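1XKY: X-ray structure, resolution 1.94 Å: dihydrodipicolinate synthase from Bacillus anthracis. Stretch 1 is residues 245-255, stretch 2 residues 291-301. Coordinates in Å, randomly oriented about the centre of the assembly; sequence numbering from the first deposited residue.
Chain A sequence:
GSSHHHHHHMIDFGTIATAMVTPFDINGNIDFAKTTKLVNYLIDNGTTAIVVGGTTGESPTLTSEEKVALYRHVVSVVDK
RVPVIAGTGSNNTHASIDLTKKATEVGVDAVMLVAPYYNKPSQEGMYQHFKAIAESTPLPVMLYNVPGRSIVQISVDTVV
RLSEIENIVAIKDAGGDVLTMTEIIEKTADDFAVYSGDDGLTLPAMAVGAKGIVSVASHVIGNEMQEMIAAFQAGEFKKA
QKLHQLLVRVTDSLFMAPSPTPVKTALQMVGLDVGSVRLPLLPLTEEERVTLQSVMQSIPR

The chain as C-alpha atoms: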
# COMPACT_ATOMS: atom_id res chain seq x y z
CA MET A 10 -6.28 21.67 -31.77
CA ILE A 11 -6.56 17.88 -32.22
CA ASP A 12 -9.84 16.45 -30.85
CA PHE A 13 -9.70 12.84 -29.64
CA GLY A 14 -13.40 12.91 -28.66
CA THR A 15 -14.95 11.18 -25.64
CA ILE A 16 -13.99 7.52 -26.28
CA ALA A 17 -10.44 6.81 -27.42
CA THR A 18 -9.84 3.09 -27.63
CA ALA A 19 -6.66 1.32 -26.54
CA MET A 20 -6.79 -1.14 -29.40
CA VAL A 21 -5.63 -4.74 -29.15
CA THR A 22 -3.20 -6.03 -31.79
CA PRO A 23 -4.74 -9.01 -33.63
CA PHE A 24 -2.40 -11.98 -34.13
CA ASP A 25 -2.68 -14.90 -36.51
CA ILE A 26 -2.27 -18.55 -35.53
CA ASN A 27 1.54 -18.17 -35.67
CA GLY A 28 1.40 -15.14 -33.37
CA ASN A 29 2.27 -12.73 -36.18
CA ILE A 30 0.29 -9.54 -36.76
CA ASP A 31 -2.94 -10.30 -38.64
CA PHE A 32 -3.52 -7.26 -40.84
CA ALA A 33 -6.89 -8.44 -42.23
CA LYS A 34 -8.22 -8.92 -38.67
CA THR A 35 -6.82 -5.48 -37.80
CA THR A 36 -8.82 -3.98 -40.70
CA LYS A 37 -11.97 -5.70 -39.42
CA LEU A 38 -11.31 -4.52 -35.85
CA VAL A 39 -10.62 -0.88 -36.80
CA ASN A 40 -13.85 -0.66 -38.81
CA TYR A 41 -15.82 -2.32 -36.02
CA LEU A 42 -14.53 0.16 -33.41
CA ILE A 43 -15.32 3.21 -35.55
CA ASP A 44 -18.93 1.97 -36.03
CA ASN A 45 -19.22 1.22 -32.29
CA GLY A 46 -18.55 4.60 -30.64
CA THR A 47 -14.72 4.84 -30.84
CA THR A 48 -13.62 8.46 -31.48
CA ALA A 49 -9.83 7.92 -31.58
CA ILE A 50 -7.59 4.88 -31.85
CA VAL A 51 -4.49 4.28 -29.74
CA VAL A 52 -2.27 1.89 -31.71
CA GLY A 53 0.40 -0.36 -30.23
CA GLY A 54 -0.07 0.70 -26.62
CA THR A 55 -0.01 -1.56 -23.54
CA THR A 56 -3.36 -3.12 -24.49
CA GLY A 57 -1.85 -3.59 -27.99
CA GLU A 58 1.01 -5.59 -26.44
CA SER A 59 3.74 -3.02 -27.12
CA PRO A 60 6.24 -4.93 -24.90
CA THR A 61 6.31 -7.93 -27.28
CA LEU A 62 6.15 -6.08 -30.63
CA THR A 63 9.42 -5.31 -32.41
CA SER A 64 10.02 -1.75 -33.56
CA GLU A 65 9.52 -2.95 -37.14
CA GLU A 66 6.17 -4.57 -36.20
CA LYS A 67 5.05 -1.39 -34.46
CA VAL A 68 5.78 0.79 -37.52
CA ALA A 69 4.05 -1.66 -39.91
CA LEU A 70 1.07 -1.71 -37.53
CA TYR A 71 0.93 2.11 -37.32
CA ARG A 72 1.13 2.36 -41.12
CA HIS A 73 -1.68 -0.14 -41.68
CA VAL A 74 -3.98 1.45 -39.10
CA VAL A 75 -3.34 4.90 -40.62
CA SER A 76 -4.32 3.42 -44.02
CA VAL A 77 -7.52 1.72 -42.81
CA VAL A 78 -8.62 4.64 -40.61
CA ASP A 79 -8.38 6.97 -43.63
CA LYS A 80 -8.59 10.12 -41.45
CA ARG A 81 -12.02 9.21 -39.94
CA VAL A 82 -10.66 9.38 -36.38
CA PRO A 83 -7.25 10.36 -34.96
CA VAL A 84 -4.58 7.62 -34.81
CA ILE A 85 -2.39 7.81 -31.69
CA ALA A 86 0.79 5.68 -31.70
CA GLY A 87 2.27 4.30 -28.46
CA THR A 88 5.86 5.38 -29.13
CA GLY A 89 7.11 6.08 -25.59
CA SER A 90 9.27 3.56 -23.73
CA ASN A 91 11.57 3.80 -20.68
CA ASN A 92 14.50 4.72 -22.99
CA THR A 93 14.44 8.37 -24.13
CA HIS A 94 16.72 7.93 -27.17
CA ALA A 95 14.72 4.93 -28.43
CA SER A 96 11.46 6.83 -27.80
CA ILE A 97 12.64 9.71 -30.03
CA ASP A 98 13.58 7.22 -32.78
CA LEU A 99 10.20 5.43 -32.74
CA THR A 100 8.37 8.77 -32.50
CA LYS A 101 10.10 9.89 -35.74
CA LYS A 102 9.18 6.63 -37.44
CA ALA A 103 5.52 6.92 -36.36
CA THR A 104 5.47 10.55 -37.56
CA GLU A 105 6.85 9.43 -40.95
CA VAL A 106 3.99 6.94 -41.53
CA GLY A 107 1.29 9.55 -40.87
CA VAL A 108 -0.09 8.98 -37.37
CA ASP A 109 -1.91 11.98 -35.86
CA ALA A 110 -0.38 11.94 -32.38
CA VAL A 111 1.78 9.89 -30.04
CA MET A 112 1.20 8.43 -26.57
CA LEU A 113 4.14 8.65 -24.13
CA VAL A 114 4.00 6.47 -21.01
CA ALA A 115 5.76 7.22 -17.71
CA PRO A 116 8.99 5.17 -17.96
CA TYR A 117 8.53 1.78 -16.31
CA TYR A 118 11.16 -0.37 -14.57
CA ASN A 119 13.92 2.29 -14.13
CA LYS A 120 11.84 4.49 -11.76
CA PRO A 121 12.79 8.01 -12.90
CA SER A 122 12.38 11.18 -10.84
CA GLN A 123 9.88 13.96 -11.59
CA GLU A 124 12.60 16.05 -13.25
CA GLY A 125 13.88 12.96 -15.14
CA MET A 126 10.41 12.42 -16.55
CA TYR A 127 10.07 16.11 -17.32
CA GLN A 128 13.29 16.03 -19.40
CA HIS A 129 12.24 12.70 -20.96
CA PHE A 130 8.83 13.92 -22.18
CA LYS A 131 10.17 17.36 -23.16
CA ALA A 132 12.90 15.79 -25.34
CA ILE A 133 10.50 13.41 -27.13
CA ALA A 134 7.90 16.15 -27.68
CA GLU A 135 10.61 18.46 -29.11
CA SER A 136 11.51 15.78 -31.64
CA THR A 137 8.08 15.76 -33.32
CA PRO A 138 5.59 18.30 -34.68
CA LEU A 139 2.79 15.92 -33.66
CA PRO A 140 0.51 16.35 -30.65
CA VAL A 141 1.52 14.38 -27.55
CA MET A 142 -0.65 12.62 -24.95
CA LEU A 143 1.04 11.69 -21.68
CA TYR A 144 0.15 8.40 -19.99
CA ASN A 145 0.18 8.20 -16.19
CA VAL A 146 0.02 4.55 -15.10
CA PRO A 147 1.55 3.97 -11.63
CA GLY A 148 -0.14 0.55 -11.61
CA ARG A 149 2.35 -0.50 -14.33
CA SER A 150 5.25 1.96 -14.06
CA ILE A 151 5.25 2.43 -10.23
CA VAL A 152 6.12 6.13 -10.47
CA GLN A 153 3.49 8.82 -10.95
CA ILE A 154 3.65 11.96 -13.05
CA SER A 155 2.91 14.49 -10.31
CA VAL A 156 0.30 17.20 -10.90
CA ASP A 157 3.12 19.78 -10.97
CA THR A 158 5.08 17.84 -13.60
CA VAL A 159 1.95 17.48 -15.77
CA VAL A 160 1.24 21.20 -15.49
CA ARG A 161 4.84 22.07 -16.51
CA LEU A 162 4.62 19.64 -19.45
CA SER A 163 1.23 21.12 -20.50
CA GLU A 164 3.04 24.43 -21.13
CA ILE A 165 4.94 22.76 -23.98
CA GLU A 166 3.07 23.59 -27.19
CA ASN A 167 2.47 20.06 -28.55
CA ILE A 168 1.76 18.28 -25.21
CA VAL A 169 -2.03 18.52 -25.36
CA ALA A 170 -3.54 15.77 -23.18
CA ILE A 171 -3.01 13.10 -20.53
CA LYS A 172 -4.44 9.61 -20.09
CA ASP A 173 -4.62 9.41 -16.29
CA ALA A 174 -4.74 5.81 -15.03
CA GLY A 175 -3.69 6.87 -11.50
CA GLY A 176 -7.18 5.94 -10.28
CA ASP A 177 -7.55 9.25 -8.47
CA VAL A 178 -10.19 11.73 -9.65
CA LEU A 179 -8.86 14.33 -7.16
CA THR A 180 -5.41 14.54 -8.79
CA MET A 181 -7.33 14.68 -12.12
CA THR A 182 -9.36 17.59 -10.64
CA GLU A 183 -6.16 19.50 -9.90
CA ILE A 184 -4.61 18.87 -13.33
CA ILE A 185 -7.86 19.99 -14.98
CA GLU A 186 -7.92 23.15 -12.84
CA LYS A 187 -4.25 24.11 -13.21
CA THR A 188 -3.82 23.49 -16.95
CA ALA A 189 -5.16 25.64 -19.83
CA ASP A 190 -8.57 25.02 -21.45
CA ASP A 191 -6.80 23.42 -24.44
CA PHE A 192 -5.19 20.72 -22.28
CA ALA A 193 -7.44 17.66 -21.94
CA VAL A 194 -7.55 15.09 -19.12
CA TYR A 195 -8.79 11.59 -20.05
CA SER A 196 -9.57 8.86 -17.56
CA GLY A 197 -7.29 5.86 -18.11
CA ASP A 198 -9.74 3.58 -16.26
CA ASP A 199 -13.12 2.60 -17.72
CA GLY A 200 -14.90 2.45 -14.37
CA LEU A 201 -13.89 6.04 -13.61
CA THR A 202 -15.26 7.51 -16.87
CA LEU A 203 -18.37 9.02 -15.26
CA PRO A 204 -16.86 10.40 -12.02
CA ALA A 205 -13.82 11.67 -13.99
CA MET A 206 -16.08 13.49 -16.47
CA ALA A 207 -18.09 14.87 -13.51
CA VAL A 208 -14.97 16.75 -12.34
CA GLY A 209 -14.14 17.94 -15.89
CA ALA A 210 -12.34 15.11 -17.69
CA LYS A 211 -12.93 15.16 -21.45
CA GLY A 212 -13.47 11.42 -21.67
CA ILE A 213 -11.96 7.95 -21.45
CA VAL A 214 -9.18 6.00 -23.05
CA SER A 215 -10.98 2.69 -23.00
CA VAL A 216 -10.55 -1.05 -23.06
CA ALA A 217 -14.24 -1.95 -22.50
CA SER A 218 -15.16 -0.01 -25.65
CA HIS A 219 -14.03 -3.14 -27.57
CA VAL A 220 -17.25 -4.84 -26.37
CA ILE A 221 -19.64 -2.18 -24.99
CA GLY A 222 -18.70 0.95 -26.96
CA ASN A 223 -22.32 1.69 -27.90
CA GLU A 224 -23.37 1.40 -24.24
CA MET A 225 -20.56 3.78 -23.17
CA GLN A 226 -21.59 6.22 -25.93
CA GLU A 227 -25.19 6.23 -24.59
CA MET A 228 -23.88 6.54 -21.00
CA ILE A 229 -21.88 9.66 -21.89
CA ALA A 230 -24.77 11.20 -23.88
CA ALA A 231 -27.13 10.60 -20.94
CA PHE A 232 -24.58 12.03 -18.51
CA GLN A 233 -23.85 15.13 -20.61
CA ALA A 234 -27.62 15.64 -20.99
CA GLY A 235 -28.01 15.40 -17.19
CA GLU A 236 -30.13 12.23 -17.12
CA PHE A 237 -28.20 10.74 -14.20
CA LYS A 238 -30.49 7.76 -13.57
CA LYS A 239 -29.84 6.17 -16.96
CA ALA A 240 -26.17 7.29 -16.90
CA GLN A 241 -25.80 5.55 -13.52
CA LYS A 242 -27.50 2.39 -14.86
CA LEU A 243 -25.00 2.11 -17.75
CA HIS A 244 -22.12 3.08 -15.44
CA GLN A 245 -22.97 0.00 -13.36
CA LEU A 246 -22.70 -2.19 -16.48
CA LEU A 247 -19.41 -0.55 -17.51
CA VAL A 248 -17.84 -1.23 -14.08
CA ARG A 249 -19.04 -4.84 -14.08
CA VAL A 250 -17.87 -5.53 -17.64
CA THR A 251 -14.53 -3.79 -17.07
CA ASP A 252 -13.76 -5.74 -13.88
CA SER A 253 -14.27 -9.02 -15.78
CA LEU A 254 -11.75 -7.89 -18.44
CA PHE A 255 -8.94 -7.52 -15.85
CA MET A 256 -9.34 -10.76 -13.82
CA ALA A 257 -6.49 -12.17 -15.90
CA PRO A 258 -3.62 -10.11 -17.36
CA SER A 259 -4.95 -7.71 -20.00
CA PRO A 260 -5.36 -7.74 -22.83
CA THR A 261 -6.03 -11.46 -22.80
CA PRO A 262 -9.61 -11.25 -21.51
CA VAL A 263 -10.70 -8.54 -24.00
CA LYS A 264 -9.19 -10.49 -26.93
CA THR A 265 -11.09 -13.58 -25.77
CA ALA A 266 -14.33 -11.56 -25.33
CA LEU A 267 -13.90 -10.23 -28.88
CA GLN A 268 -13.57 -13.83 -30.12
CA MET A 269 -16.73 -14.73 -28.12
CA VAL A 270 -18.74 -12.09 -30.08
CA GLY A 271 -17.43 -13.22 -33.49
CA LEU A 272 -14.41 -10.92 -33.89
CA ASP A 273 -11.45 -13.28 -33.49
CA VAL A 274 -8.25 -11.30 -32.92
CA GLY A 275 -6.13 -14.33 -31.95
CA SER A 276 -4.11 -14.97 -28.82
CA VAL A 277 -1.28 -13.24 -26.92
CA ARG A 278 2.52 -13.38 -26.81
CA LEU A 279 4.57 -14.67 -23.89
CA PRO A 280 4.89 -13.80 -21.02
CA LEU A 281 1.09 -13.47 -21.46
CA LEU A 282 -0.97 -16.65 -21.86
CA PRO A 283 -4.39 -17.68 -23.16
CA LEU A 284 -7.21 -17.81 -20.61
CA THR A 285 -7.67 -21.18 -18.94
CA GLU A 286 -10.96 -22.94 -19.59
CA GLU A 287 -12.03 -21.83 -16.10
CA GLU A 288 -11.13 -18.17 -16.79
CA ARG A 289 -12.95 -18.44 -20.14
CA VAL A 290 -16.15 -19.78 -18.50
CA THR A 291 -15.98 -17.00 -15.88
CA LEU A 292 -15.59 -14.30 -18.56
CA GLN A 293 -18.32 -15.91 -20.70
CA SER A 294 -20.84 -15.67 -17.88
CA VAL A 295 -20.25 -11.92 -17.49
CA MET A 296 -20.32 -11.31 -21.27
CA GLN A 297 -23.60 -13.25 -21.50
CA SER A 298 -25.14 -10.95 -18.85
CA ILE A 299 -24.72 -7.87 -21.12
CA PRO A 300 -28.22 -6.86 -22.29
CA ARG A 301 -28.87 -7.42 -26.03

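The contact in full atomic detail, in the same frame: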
# COMPACT_ATOMS: atom_id res chain seq x y z
N GLN A 245 -23.01 1.26 -14.09
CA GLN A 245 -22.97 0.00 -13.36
C GLN A 245 -22.55 -1.17 -14.25
O GLN A 245 -21.73 -2.01 -13.85
CB GLN A 245 -24.32 -0.25 -12.68
CG GLN A 245 -24.47 0.61 -11.43
CD GLN A 245 -25.90 0.76 -10.95
OE1 GLN A 245 -26.18 1.61 -10.09
NE2 GLN A 245 -26.80 -0.04 -11.48
N LEU A 246 -23.08 -1.21 -15.47
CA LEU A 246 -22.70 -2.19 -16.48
C LEU A 246 -21.23 -2.05 -16.85
O LEU A 246 -20.51 -3.04 -16.89
CB LEU A 246 -23.57 -2.02 -17.73
CG LEU A 246 -23.29 -2.96 -18.91
CD1 LEU A 246 -23.57 -4.39 -18.52
CD2 LEU A 246 -24.13 -2.57 -20.12
N LEU A 247 -20.79 -0.82 -17.11
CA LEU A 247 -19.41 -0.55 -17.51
C LEU A 247 -18.42 -1.08 -16.46
O LEU A 247 -17.46 -1.78 -16.81
CB LEU A 247 -19.22 0.95 -17.73
CG LEU A 247 -17.82 1.47 -18.11
CD1 LEU A 247 -17.24 0.73 -19.30
CD2 LEU A 247 -17.91 2.96 -18.39
N VAL A 248 -18.69 -0.79 -15.20
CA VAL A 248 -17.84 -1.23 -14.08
C VAL A 248 -17.76 -2.75 -14.01
O VAL A 248 -16.69 -3.33 -13.86
CB VAL A 248 -18.36 -0.68 -12.72
CG1 VAL A 248 -17.61 -1.32 -11.54
CG2 VAL A 248 -18.22 0.84 -12.67
N ARG A 249 -18.92 -3.39 -14.13
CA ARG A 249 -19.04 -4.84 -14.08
C ARG A 249 -18.26 -5.48 -15.23
O ARG A 249 -17.43 -6.38 -15.03
CB ARG A 249 -20.52 -5.21 -14.18
CG ARG A 249 -20.87 -6.59 -13.69
CD ARG A 249 -22.32 -6.61 -13.21
NE ARG A 249 -23.26 -6.21 -14.25
CZ ARG A 249 -23.61 -6.99 -15.28
NH1 ARG A 249 -23.07 -8.20 -15.42
NH2 ARG A 249 -24.48 -6.55 -16.17
N VAL A 250 -18.54 -5.01 -16.45
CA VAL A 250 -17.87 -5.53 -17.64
C VAL A 250 -16.35 -5.31 -17.56
O VAL A 250 -15.56 -6.23 -17.85
CB VAL A 250 -18.47 -4.91 -18.92
CG1 VAL A 250 -17.60 -5.19 -20.16
CG2 VAL A 250 -19.89 -5.44 -19.13
N THR A 251 -15.95 -4.12 -17.16
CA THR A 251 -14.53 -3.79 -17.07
C THR A 251 -13.80 -4.68 -16.07
O THR A 251 -12.74 -5.21 -16.39
CB THR A 251 -14.32 -2.31 -16.71
OG1 THR A 251 -14.92 -1.50 -17.73
CG2 THR A 251 -12.84 -1.99 -16.65
N ASP A 252 -14.37 -4.86 -14.89
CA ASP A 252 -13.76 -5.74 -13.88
C ASP A 252 -13.46 -7.14 -14.45
O ASP A 252 -12.40 -7.70 -14.18
CB ASP A 252 -14.65 -5.84 -12.64
CG ASP A 252 -14.60 -4.60 -11.77
OD1 ASP A 252 -13.73 -3.72 -12.00
OD2 ASP A 252 -15.43 -4.50 -10.84
N SER A 253 -14.40 -7.67 -15.23
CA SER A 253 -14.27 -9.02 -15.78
C SER A 253 -13.15 -9.13 -16.81
O SER A 253 -12.61 -10.22 -17.04
CB SER A 253 -15.60 -9.49 -16.38
OG SER A 253 -15.81 -8.95 -17.67
N LEU A 254 -12.80 -7.99 -17.42
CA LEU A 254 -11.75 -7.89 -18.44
C LEU A 254 -10.33 -7.77 -17.85
O LEU A 254 -9.33 -7.81 -18.59
CB LEU A 254 -12.04 -6.69 -19.35
CG LEU A 254 -12.75 -6.83 -20.71
CD1 LEU A 254 -13.46 -8.14 -20.94
CD2 LEU A 254 -13.67 -5.63 -20.94
N PHE A 255 -10.23 -7.63 -16.53
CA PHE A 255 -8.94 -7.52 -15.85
C PHE A 255 -8.74 -8.57 -14.75
O PHE A 255 -7.87 -8.41 -13.90
CB PHE A 255 -8.78 -6.11 -15.28
CG PHE A 255 -8.60 -5.05 -16.33
CD1 PHE A 255 -7.33 -4.68 -16.76
CD2 PHE A 255 -9.70 -4.40 -16.88
CE1 PHE A 255 -7.15 -3.70 -17.73
CE2 PHE A 255 -9.54 -3.41 -17.86
CZ PHE A 255 -8.26 -3.06 -18.28
N THR A 291 -15.69 -18.15 -16.74
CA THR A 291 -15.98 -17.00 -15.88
C THR A 291 -16.27 -15.72 -16.69
O THR A 291 -17.24 -15.01 -16.43
CB THR A 291 -14.82 -16.76 -14.88
OG1 THR A 291 -14.65 -17.93 -14.06
CG2 THR A 291 -15.08 -15.56 -13.98
N LEU A 292 -15.42 -15.45 -17.68
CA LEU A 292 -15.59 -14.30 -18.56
C LEU A 292 -16.88 -14.43 -19.37
O LEU A 292 -17.63 -13.46 -19.52
CB LEU A 292 -14.40 -14.16 -19.51
CG LEU A 292 -14.47 -13.11 -20.62
CD1 LEU A 292 -14.68 -11.72 -20.04
CD2 LEU A 292 -13.21 -13.17 -21.47
N GLN A 293 -17.14 -15.63 -19.88
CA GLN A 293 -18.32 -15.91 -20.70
C GLN A 293 -19.61 -15.57 -19.96
O GLN A 293 -20.54 -15.02 -20.54
CB GLN A 293 -18.34 -17.38 -21.13
CG GLN A 293 -19.39 -17.72 -22.18
CD GLN A 293 -19.41 -19.20 -22.52
OE1 GLN A 293 -19.44 -20.06 -21.63
NE2 GLN A 293 -19.38 -19.50 -23.81
N SER A 294 -19.64 -15.89 -18.67
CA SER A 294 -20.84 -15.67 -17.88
C SER A 294 -21.12 -14.18 -17.66
O SER A 294 -22.27 -13.78 -17.61
CB SER A 294 -20.78 -16.44 -16.56
OG SER A 294 -21.05 -17.82 -16.80
N VAL A 295 -20.07 -13.37 -17.58
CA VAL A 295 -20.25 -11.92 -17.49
C VAL A 295 -20.68 -11.35 -18.85
O VAL A 295 -21.65 -10.60 -18.94
CB VAL A 295 -18.99 -11.18 -16.97
CG1 VAL A 295 -19.28 -9.68 -16.83
CG2 VAL A 295 -18.55 -11.75 -15.63
N MET A 296 -19.98 -11.75 -19.91
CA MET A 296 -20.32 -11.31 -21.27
C MET A 296 -21.77 -11.63 -21.64
O MET A 296 -22.45 -10.82 -22.28
CB MET A 296 -19.37 -11.94 -22.29
CG MET A 296 -17.93 -11.43 -22.24
SD MET A 296 -17.78 -9.62 -22.36
CE MET A 296 -18.43 -9.29 -24.01
N GLN A 297 -22.23 -12.81 -21.23
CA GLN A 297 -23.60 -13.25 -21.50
C GLN A 297 -24.66 -12.47 -20.71
O GLN A 297 -25.82 -12.44 -21.10
CB GLN A 297 -23.74 -14.77 -21.27
CG GLN A 297 -23.11 -15.58 -22.39
CD GLN A 297 -23.09 -17.10 -22.17
OE1 GLN A 297 -22.73 -17.85 -23.07
NE2 GLN A 297 -23.47 -17.55 -20.97
N SER A 298 -24.25 -11.82 -19.63
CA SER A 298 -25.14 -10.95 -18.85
C SER A 298 -25.29 -9.52 -19.41
O SER A 298 -26.07 -8.74 -18.86
CB SER A 298 -24.69 -10.89 -17.39
OG SER A 298 -23.48 -10.18 -17.26
N ILE A 299 -24.56 -9.17 -20.47
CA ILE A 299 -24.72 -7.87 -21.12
C ILE A 299 -26.06 -7.86 -21.86
O ILE A 299 -26.32 -8.75 -22.67
CB ILE A 299 -23.62 -7.59 -22.17
CG1 ILE A 299 -22.23 -7.57 -21.52
CG2 ILE A 299 -23.87 -6.25 -22.89
CD1 ILE A 299 -21.09 -7.51 -22.53
N PRO A 300 -26.93 -6.86 -21.59
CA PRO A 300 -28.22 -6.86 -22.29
C PRO A 300 -28.08 -6.73 -23.81
O PRO A 300 -27.27 -5.93 -24.27
CB PRO A 300 -28.93 -5.63 -21.71
CG PRO A 300 -28.25 -5.35 -20.43
CD PRO A 300 -26.82 -5.73 -20.66
N ARG A 301 -28.85 -7.52 -24.56
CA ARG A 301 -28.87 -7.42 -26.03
C ARG A 301 -30.25 -7.05 -26.54
O ARG A 301 -31.26 -7.33 -25.89
CB ARG A 301 -28.42 -8.74 -26.66
CG ARG A 301 -27.04 -9.21 -26.23
CD ARG A 301 -25.95 -8.19 -26.54
NE ARG A 301 -24.63 -8.72 -26.23
CZ ARG A 301 -23.49 -8.03 -26.33
NH1 ARG A 301 -23.49 -6.77 -26.75
NH2 ARG A 301 -22.34 -8.62 -26.01

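The helix of stretch 1 packs nearly antiparallel against the helix of stretch 2, with an angle of 162° between their directions and a closest axial approach of 9.9 Å. Contacts along stretch 1 therefore run backward along stretch 2, from Pro300 to Leu292. Leu246 points toward the partner and sets its CD1 4.1 Å from CD of Pro300, an apolar contact beyond the last turn of the second helix. One turn on, Arg249 supplies the sole hydrogen bond across the contact: its NH1 donates to OG of Ser298 at 2.7 Å, with a nearly straight N-H...O angle of 160°. The hydroxyl lies at the guanidinium edge, near its plane, and itself donates to the backbone, Ser298 OG lying 2.5 Å from Val295 O, so it acts as acceptor and donor at once. Val250 CG2 meets Ile299 CG1 at 4.0 Å, while the CA of Val250 lies 6.8 Å from the CA of Val295. The backbones draw closer still at Ser253, whose CA is 6.1 Å from that of Leu292. Ser253 OG donates to Val250 O (2.7 Å) within its own stretch; its hydrogen is thus directed to the backbone of its own helix, and the same OG lies 3.6 Å from Val295 CG1. Finally, Leu254 starts sideways but its end comes nearer, bringing CD1 to 3.9 Å from Leu292 CD1.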